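Local atomic coordinates of citrinin polyketide synthase (Monascus purpureus, PDB entry 5MPT), a protein that builds the keto-aldehyde precursor of the mycotoxin citrinin from malonyl-CoA units, its portion here being the C-methyltransferase domain. Residues L311-D324 with H342-L354. Sequence-based numbering, arbitrary orientation. Where two conformers were deposited one is given.
Sequences LLLLEMTEQVPWVD and HALQPATHWKKIL. With EDO (1,2-ethanediol), chain D.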
ATOM      1  N   LEU A 311      -2.339  -5.129  16.660  1.00 18.54           N
ATOM      2  CA  LEU A 311      -2.462  -4.643  15.300  1.00 19.71           C
ATOM      3  C   LEU A 311      -1.284  -5.134  14.468  1.00 19.98           C
ATOM      4  O   LEU A 311      -0.132  -4.987  14.880  1.00 19.87           O
ATOM      5  CB  LEU A 311      -2.496  -3.118  15.306  1.00 20.35           C
ATOM      6  CG  LEU A 311      -2.351  -2.376  13.958  1.00 20.18           C
ATOM      7  CD1 LEU A 311      -3.515  -2.708  13.057  1.00 22.11           C
ATOM      8  CD2 LEU A 311      -2.288  -0.900  14.236  1.00 19.38           C
ATOM      9  N   LEU A 312      -1.579  -5.623  13.272  1.00 17.79           N
ATOM     10  CA  LEU A 312      -0.565  -5.966  12.279  1.00 19.22           C
ATOM     11  C   LEU A 312      -0.802  -5.088  11.062  1.00 18.93           C
ATOM     12  O   LEU A 312      -1.700  -5.355  10.259  1.00 18.88           O
ATOM     13  CB  LEU A 312      -0.607  -7.444  11.918  1.00 19.53           C
ATOM     14  CG  LEU A 312       0.561  -7.868  11.037  1.00 20.05           C
ATOM     15  CD1 LEU A 312       1.885  -7.773  11.760  1.00 21.52           C
ATOM     16  CD2 LEU A 312       0.368  -9.302  10.614  1.00 17.31           C
ATOM     17  N   LEU A 313       0.010  -4.050  10.950  1.00 18.86           N
ATOM     18  CA  LEU A 313       0.037  -3.221   9.752  1.00 18.34           C
ATOM     19  C   LEU A 313       0.911  -3.844   8.673  1.00 17.26           C
ATOM     20  O   LEU A 313       1.970  -4.433   8.946  1.00 18.61           O
ATOM     21  CB  LEU A 313       0.583  -1.836  10.075  1.00 18.65           C
ATOM     22  CG  LEU A 313      -0.215  -0.968  11.019  1.00 20.80           C
ATOM     23  CD1 LEU A 313       0.655   0.163  11.521  1.00 23.35           C
ATOM     24  CD2 LEU A 313      -1.438  -0.397  10.297  1.00 20.84           C
ATOM     25  N   LEU A 314       0.462  -3.719   7.436  0.54 17.13           N
ATOM     26  CA  LEU A 314       1.321  -3.912   6.275  0.54 19.50           C
ATOM     27  C   LEU A 314       1.320  -2.560   5.597  0.54 18.44           C
ATOM     28  O   LEU A 314       0.294  -2.156   5.047  0.54 21.42           O
ATOM     29  CB  LEU A 314       0.803  -5.009   5.347  0.54 19.98           C
ATOM     30  CG  LEU A 314       1.829  -5.565   4.349  0.54 23.12           C
ATOM     31  CD1 LEU A 314       1.282  -6.797   3.647  0.54 24.50           C
ATOM     32  CD2 LEU A 314       2.250  -4.539   3.320  0.54 24.89           C
ATOM     33  N   GLU A 315       2.428  -1.830   5.714  1.00 20.87           N
ATOM     34  CA  GLU A 315       2.496  -0.455   5.243  1.00 22.22           C
ATOM     35  C   GLU A 315       3.711  -0.227   4.380  1.00 20.50           C
ATOM     36  O   GLU A 315       4.813  -0.693   4.689  1.00 21.70           O
ATOM     37  CB  GLU A 315       2.538   0.529   6.419  1.00 23.23           C
ATOM     38  CG  GLU A 315       1.194   0.824   6.986  1.00 22.32           C
ATOM     39  CD  GLU A 315       0.412   1.786   6.124  1.00 21.32           C
ATOM     40  OE1 GLU A 315       1.025   2.465   5.257  1.00 21.04           O
ATOM     41  OE2 GLU A 315      -0.820   1.842   6.293  1.00 19.65           O
ATOM     42  N   MET A 316       3.499   0.506   3.294  1.00 20.83           N
ATOM     43  CA  MET A 316       4.599   0.976   2.476  1.00 19.71           C
ATOM     44  C   MET A 316       5.325   2.082   3.229  1.00 20.90           C
ATOM     45  O   MET A 316       4.742   3.125   3.533  1.00 21.19           O
ATOM     46  CB  MET A 316       4.068   1.477   1.143  1.00 20.20           C
ATOM     47  CG  MET A 316       5.183   1.820   0.195  1.00 23.13           C
ATOM     48  SD  MET A 316       4.655   2.024  -1.514  1.00 28.89           S
ATOM     49  CE  MET A 316       4.824   0.342  -2.138  1.00 30.36           C
ATOM     50  N   THR A 317       6.587   1.839   3.556  1.00 21.21           N
ATOM     51  CA  THR A 317       7.337   2.705   4.448  1.00 22.85           C
ATOM     52  C   THR A 317       8.324   3.592   3.696  1.00 24.52           C
ATOM     53  O   THR A 317       8.889   4.511   4.289  1.00 26.27           O
ATOM     54  CB  THR A 317       8.052   1.835   5.499  1.00 24.40           C
ATOM     55  OG1 THR A 317       8.651   0.701   4.847  1.00 23.64           O
ATOM     56  CG2 THR A 317       7.058   1.344   6.523  1.00 24.48           C
ATOM     57  N   GLU A 318       8.549   3.318   2.408  1.00 23.09           N
ATOM     58  CA  GLU A 318       9.364   4.142   1.532  1.00 27.20           C
ATOM     59  C   GLU A 318       8.589   4.423   0.250  1.00 29.52           C
ATOM     60  O   GLU A 318       7.884   3.548  -0.268  1.00 30.08           O
ATOM     61  CB  GLU A 318      10.674   3.409   1.255  1.00 32.22           C
ATOM     62  CG  GLU A 318      11.797   4.212   0.675  1.00 39.69           C
ATOM     63  CD  GLU A 318      13.080   3.403   0.683  1.00 44.67           C
ATOM     64  OE1 GLU A 318      13.457   2.890  -0.394  1.00 48.11           O
ATOM     65  OE2 GLU A 318      13.681   3.249   1.774  1.00 42.94           O
ATOM     66  N   GLN A 319       8.718   5.644  -0.270  1.00 28.55           N
ATOM     67  CA  GLN A 319       8.051   5.971  -1.522  1.00 29.27           C
ATOM     68  C   GLN A 319       8.706   5.246  -2.693  1.00 26.45           C
ATOM     69  O   GLN A 319       9.911   4.980  -2.699  1.00 28.15           O
ATOM     70  CB  GLN A 319       8.065   7.487  -1.770  1.00 33.18           C
ATOM     71  CG  GLN A 319       7.185   8.278  -0.824  1.00 36.46           C
ATOM     72  CD  GLN A 319       7.425   9.764  -0.928  1.00 39.12           C
ATOM     73  OE1 GLN A 319       7.864  10.392   0.032  1.00 45.63           O
ATOM     74  NE2 GLN A 319       7.138  10.342  -2.098  1.00 35.62           N
ATOM     75  N   VAL A 320       7.872   4.897  -3.671  1.00 25.19           N
ATOM     76  CA  VAL A 320       8.255   4.214  -4.906  1.00 24.17           C
ATOM     77  C   VAL A 320       7.678   5.064  -6.031  1.00 21.60           C
ATOM     78  O   VAL A 320       6.485   5.408  -5.972  1.00 23.16           O
ATOM     79  CB  VAL A 320       7.696   2.792  -4.958  1.00 24.23           C
ATOM     80  CG1 VAL A 320       7.884   2.171  -6.343  1.00 24.32           C
ATOM     81  CG2 VAL A 320       8.402   1.932  -3.912  1.00 23.98           C
ATOM     82  N   PRO A 321       8.449   5.434  -7.064  1.00 24.67           N
ATOM     83  CA  PRO A 321       7.895   6.415  -8.023  1.00 23.45           C
ATOM     84  C   PRO A 321       6.600   5.974  -8.700  1.00 22.31           C
ATOM     85  O   PRO A 321       5.672   6.796  -8.791  1.00 22.34           O
ATOM     86  CB  PRO A 321       9.052   6.623  -9.010  1.00 26.54           C
ATOM     87  CG  PRO A 321      10.252   6.417  -8.186  1.00 27.93           C
ATOM     88  CD  PRO A 321       9.906   5.307  -7.242  1.00 25.42           C
ATOM     89  N   TRP A 322       6.490   4.726  -9.184  1.00 19.04           N
ATOM     90  CA  TRP A 322       5.254   4.361  -9.878  1.00 21.64           C
ATOM     91  C   TRP A 322       4.041   4.424  -8.961  1.00 23.25           C
ATOM     92  O   TRP A 322       2.932   4.700  -9.433  1.00 22.40           O
ATOM     93  CB  TRP A 322       5.335   2.988 -10.529  1.00 21.72           C
ATOM     94  CG  TRP A 322       5.327   1.748  -9.610  1.00 18.06           C
ATOM     95  CD1 TRP A 322       6.403   1.015  -9.220  1.00 20.62           C
ATOM     96  CD2 TRP A 322       4.177   1.141  -8.977  1.00 21.41           C
ATOM     97  NE1 TRP A 322       6.000  -0.009  -8.395  1.00 19.78           N
ATOM     98  CE2 TRP A 322       4.643   0.048  -8.236  1.00 19.66           C
ATOM     99  CE3 TRP A 322       2.809   1.410  -8.983  1.00 22.86           C
ATOM    100  CZ2 TRP A 322       3.798  -0.765  -7.528  1.00 20.46           C
ATOM    101  CZ3 TRP A 322       1.981   0.611  -8.280  1.00 22.70           C
ATOM    102  CH2 TRP A 322       2.465  -0.473  -7.559  1.00 21.65           C
ATOM    103  N   VAL A 323       4.220   4.168  -7.664  1.00 21.99           N
ATOM    104  CA  VAL A 323       3.106   4.268  -6.724  1.00 21.64           C
ATOM    105  C   VAL A 323       2.630   5.715  -6.614  1.00 22.51           C
ATOM    106  O   VAL A 323       1.431   6.012  -6.740  1.00 22.75           O
ATOM    107  CB  VAL A 323       3.520   3.707  -5.349  1.00 23.15           C
ATOM    108  CG1 VAL A 323       2.399   3.868  -4.324  1.00 23.18           C
ATOM    109  CG2 VAL A 323       3.959   2.236  -5.491  1.00 23.45           C
ATOM    110  N   ASP A 324       3.552   6.635  -6.337  1.00 22.56           N
ATOM    111  CA  ASP A 324       3.191   8.052  -6.345  1.00 23.00           C
ATOM    112  C   ASP A 324       2.586   8.475  -7.675  1.00 21.02           C
ATOM    113  O   ASP A 324       1.624   9.243  -7.717  1.00 23.97           O
ATOM    114  CB  ASP A 324       4.409   8.912  -6.037  1.00 26.43           C
ATOM    115  CG  ASP A 324       4.685   8.987  -4.562  1.00 30.37           C
ATOM    116  OD1 ASP A 324       3.712   9.247  -3.833  1.00 31.67           O
ATOM    117  OD2 ASP A 324       5.847   8.800  -4.144  1.00 30.94           O
ATOM    118  N   HIS A 342       3.362  13.556   3.384  1.00 28.93           N
ATOM    119  CA  HIS A 342       3.067  12.464   2.480  1.00 27.11           C
ATOM    120  C   HIS A 342       2.277  11.457   3.286  1.00 26.01           C
ATOM    121  O   HIS A 342       2.437  11.379   4.502  1.00 26.94           O
ATOM    122  CB  HIS A 342       4.347  11.846   1.928  1.00 28.41           C
ATOM    123  CG  HIS A 342       4.134  10.926   0.767  1.00 29.21           C
ATOM    124  ND1 HIS A 342       3.669   9.635   0.911  1.00 26.22           N
ATOM    125  CD2 HIS A 342       4.335  11.112  -0.559  1.00 30.84           C
ATOM    126  CE1 HIS A 342       3.607   9.061  -0.279  1.00 26.78           C
ATOM    127  NE2 HIS A 342       3.995   9.940  -1.189  1.00 29.15           N
ATOM    128  N   ALA A 343       1.385  10.728   2.619  1.00 24.85           N
ATOM    129  CA  ALA A 343       0.563   9.754   3.332  1.00 23.80           C
ATOM    130  C   ALA A 343       1.416   8.665   3.969  1.00 21.63           C
ATOM    131  O   ALA A 343       1.160   8.240   5.094  1.00 20.74           O
ATOM    132  CB  ALA A 343      -0.461   9.130   2.383  1.00 25.70           C
ATOM    133  N   LEU A 344       2.417   8.192   3.247  1.00 22.80           N
ATOM    134  CA  LEU A 344       3.263   7.102   3.704  1.00 23.83           C
ATOM    135  C   LEU A 344       4.293   7.606   4.711  1.00 25.28           C
ATOM    136  O   LEU A 344       4.788   8.733   4.606  1.00 26.97           O
ATOM    137  CB  LEU A 344       3.975   6.472   2.511  1.00 23.40           C
ATOM    138  CG  LEU A 344       3.103   5.945   1.371  1.00 22.05           C
ATOM    139  CD1 LEU A 344       3.956   5.308   0.287  1.00 21.25           C
ATOM    140  CD2 LEU A 344       2.045   4.972   1.865  1.00 22.45           C
ATOM    141  N   GLN A 345       4.640   6.751   5.663  1.00 23.84           N
ATOM    142  CA  GLN A 345       5.559   7.121   6.736  1.00 24.27           C
ATOM    143  C   GLN A 345       6.471   5.952   7.083  1.00 24.85           C
ATOM    144  O   GLN A 345       6.067   4.785   6.993  1.00 25.86           O
ATOM    145  CB  GLN A 345       4.801   7.583   7.991  1.00 24.68           C
ATOM    146  CG  GLN A 345       4.027   8.908   7.751  1.00 25.53           C
ATOM    147  CD  GLN A 345       4.926  10.089   7.425  1.00 29.45           C
ATOM    148  OE1 GLN A 345       4.674  10.848   6.471  1.00 31.47           O
ATOM    149  NE2 GLN A 345       5.955  10.281   8.226  1.00 31.89           N
ATOM    150  N   PRO A 346       7.714   6.239   7.470  1.00 27.82           N
ATOM    151  CA  PRO A 346       8.620   5.174   7.883  1.00 27.09           C
ATOM    152  C   PRO A 346       8.181   4.609   9.212  1.00 25.79           C
ATOM    153  O   PRO A 346       7.505   5.282  10.002  1.00 27.80           O
ATOM    154  CB  PRO A 346       9.971   5.877   8.007  1.00 30.94           C
ATOM    155  CG  PRO A 346       9.618   7.247   8.384  1.00 34.37           C
ATOM    156  CD  PRO A 346       8.337   7.565   7.639  1.00 33.12           C
ATOM    157  N   ALA A 347       8.591   3.365   9.445  1.00 24.33           N
ATOM    158  CA  ALA A 347       8.171   2.623  10.637  1.00 25.89           C
ATOM    159  C   ALA A 347       8.453   3.390  11.924  1.00 29.46           C
ATOM    160  O   ALA A 347       7.698   3.274  12.905  1.00 30.30           O
ATOM    161  CB  ALA A 347       8.874   1.274  10.666  1.00 24.85           C
ATOM    162  N   THR A 348       9.543   4.160  11.949  1.00 27.47           N
ATOM    163  CA  THR A 348       9.900   4.916  13.144  1.00 28.60           C
ATOM    164  C   THR A 348       8.808   5.920  13.495  1.00 28.11           C
ATOM    165  O   THR A 348       8.501   6.129  14.677  1.00 29.92           O
ATOM    166  CB  THR A 348      11.243   5.620  12.939  1.00 33.53           C
ATOM    167  OG1 THR A 348      11.219   6.373  11.715  1.00 31.98           O
ATOM    168  CG2 THR A 348      12.377   4.608  12.872  1.00 38.32           C
ATOM    169  N   HIS A 349       8.197   6.534  12.481  1.00 25.55           N
ATOM    170  CA  HIS A 349       7.084   7.439  12.719  1.00 25.54           C
ATOM    171  C   HIS A 349       5.861   6.678  13.187  1.00 24.47           C
ATOM    172  O   HIS A 349       5.153   7.116  14.103  1.00 24.27           O
ATOM    173  CB  HIS A 349       6.749   8.210  11.439  1.00 27.80           C
ATOM    174  CG  HIS A 349       5.570   9.118  11.581  1.00 31.11           C
ATOM    175  ND1 HIS A 349       5.638  10.327  12.239  1.00 34.26           N
ATOM    176  CD2 HIS A 349       4.290   8.989  11.158  1.00 30.18           C
ATOM    177  CE1 HIS A 349       4.451  10.905  12.209  1.00 33.48           C
ATOM    178  NE2 HIS A 349       3.619  10.120  11.549  1.00 31.27           N
ATOM    179  N   TRP A 350       5.563   5.561  12.531  1.00 26.37           N
ATOM    180  CA  TRP A 350       4.465   4.726  12.983  1.00 25.79           C
ATOM    181  C   TRP A 350       4.626   4.359  14.451  1.00 25.16           C
ATOM    182  O   TRP A 350       3.665   4.401  15.210  1.00 21.80           O
ATOM    183  CB  TRP A 350       4.377   3.474  12.121  1.00 23.92           C
ATOM    184  CG  TRP A 350       3.778   3.694  10.786  1.00 21.47           C
ATOM    185  CD1 TRP A 350       4.426   3.789   9.599  1.00 21.50           C
ATOM    186  CD2 TRP A 350       2.385   3.825  10.498  1.00 19.47           C
ATOM    187  NE1 TRP A 350       3.523   3.972   8.584  1.00 20.58           N
ATOM    188  CE2 TRP A 350       2.260   4.014   9.120  1.00 21.13           C
ATOM    189  CE3 TRP A 350       1.230   3.822  11.288  1.00 17.86           C
ATOM    190  CZ2 TRP A 350       1.019   4.189   8.500  1.00 21.70           C
ATOM    191  CZ3 TRP A 350       0.012   3.992  10.668  1.00 16.44           C
ATOM    192  CH2 TRP A 350      -0.094   4.172   9.311  1.00 18.69           C
ATOM    193  N   LYS A 351       5.838   3.993  14.875  1.00 27.46           N
ATOM    194  CA  LYS A 351       6.042   3.660  16.284  1.00 29.14           C
ATOM    195  C   LYS A 351       5.717   4.853  17.175  1.00 28.74           C
ATOM    196  O   LYS A 351       5.088   4.700  18.230  1.00 26.92           O
ATOM    197  CB  LYS A 351       7.478   3.185  16.505  1.00 31.15           C
ATOM    198  CG  LYS A 351       7.833   2.849  17.934  1.00 34.93           C
ATOM    199  CD  LYS A 351       9.274   2.381  18.014  1.00 41.77           C
ATOM    200  CE  LYS A 351       9.730   2.038  19.446  1.00 48.63           C
ATOM    201  NZ  LYS A 351       9.457   0.630  19.816  1.00 53.18           N
ATOM    202  N   LYS A 352       6.134   6.050  16.764  1.00 27.91           N
ATOM    203  CA  LYS A 352       5.840   7.246  17.550  1.00 30.69           C
ATOM    204  C   LYS A 352       4.344   7.404  17.755  1.00 29.06           C
ATOM    205  O   LYS A 352       3.876   7.578  18.885  1.00 30.25           O
ATOM    206  CB  LYS A 352       6.424   8.482  16.869  1.00 39.95           C
ATOM    207  CG  LYS A 352       6.394   9.730  17.746  1.00 53.48           C
ATOM    208  CD  LYS A 352       6.803  10.987  16.984  1.00 66.30           C
ATOM    209  CE  LYS A 352       5.716  11.441  16.007  1.00 74.18           C
ATOM    210  NZ  LYS A 352       6.084  12.679  15.260  1.00 77.18           N
ATOM    211  N   ILE A 353       3.574   7.344  16.668  1.00 27.01           N
ATOM    212  CA  ILE A 353       2.125   7.462  16.776  1.00 25.27           C
ATOM    213  C   ILE A 353       1.582   6.374  17.685  1.00 24.33           C
ATOM    214  O   ILE A 353       0.828   6.642  18.626  1.00 25.68           O
ATOM    215  CB  ILE A 353       1.471   7.379  15.389  1.00 25.52           C
ATOM    216  CG1 ILE A 353       1.997   8.494  14.463  1.00 28.01           C
ATOM    217  CG2 ILE A 353      -0.045   7.402  15.512  1.00 26.05           C
ATOM    218  CD1 ILE A 353       1.593   9.864  14.849  1.00 29.94           C
ATOM    219  N   LEU A 354       1.936   5.122  17.383  1.00 23.77           N
ATOM    220  CA  LEU A 354       1.369   3.967  18.069  1.00 22.71           C
ATOM    221  C   LEU A 354       1.636   4.031  19.563  1.00 23.85           C
ATOM    222  O   LEU A 354       0.734   3.800  20.373  1.00 23.57           O
ATOM    223  CB  LEU A 354       1.947   2.695  17.466  1.00 22.08           C
ATOM    224  CG  LEU A 354       1.459   2.400  16.061  1.00 21.29           C
ATOM    225  CD1 LEU A 354       2.395   1.424  15.370  1.00 20.58           C
ATOM    226  CD2 LEU A 354       0.057   1.833  16.116  1.00 20.57           C
TER
HETATM  227  C1  EDO D2203       7.245   8.895   3.104  1.00 58.95           C
HETATM  228  O1  EDO D2203       7.388   9.620   4.328  1.00 53.42           O
HETATM  229  C2  EDO D2203       7.814   7.504   3.335  1.00 67.89           C
HETATM  230  O2  EDO D2203       9.031   7.643   4.077  1.00 75.11           O
HETATM  231  O   HOH W   1       3.172   4.024   5.598  1.00 23.80           O
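Glu315 and Trp350 meet where an inner strand of the Rossmann-like methyltransferase sheet, parallel to 279-285 and antiparallel to 375-381, ends beneath helix 347-356, a worked example of an active-site acid seated near the C-terminal end of a strand. The carboxylate carbon CD of Glu315 lies 3.4 Å from Trp350 CZ2, its plane turned 36° from the indole; chi1 (-82°), with CG anti to the carbonyl carbon, puts CG over the same ring face that Leu313 CD1 touches, and a bend at chi2 then turns the carboxylate toward CZ2. Leu313 CD1 comes to 3.7 Å from Trp350 CE3, and farther back along the strand Leu311 and Leu354 meet through their CD2 methyls.

Water 1, at the edge of the indole and in its plane, ties the two segments together. It accepts from Trp350 NE1 and Gln345 N and lies 2.7 Å from both Glu315 OE1 and Met316 O. Glu315 OE1 is also hydrogen-bonded to His289, so that two active-site residues of the C-methylation centre are joined directly, with the tryptophan and the water helping to hold the carboxylate.

At the last residue of the strand, Leu344 CD1 packs against Met316 CG (3.7 Å). Farther along the chain lies a polar cluster around His342. The amide of Gln319 stacks on one face of the imidazole, planes 25° apart, while Gln319 NE2 donates to Asp324 OD2. Leu344 N donates to His342 ND1, fixing the ring's rotation and leaving NE2 as the donor. Asp324 OD1, also bound by Trp333, accepts the hydrogen bond from His342 NE2 through its syn lone pair, at 2.7 Å and near the ring plane.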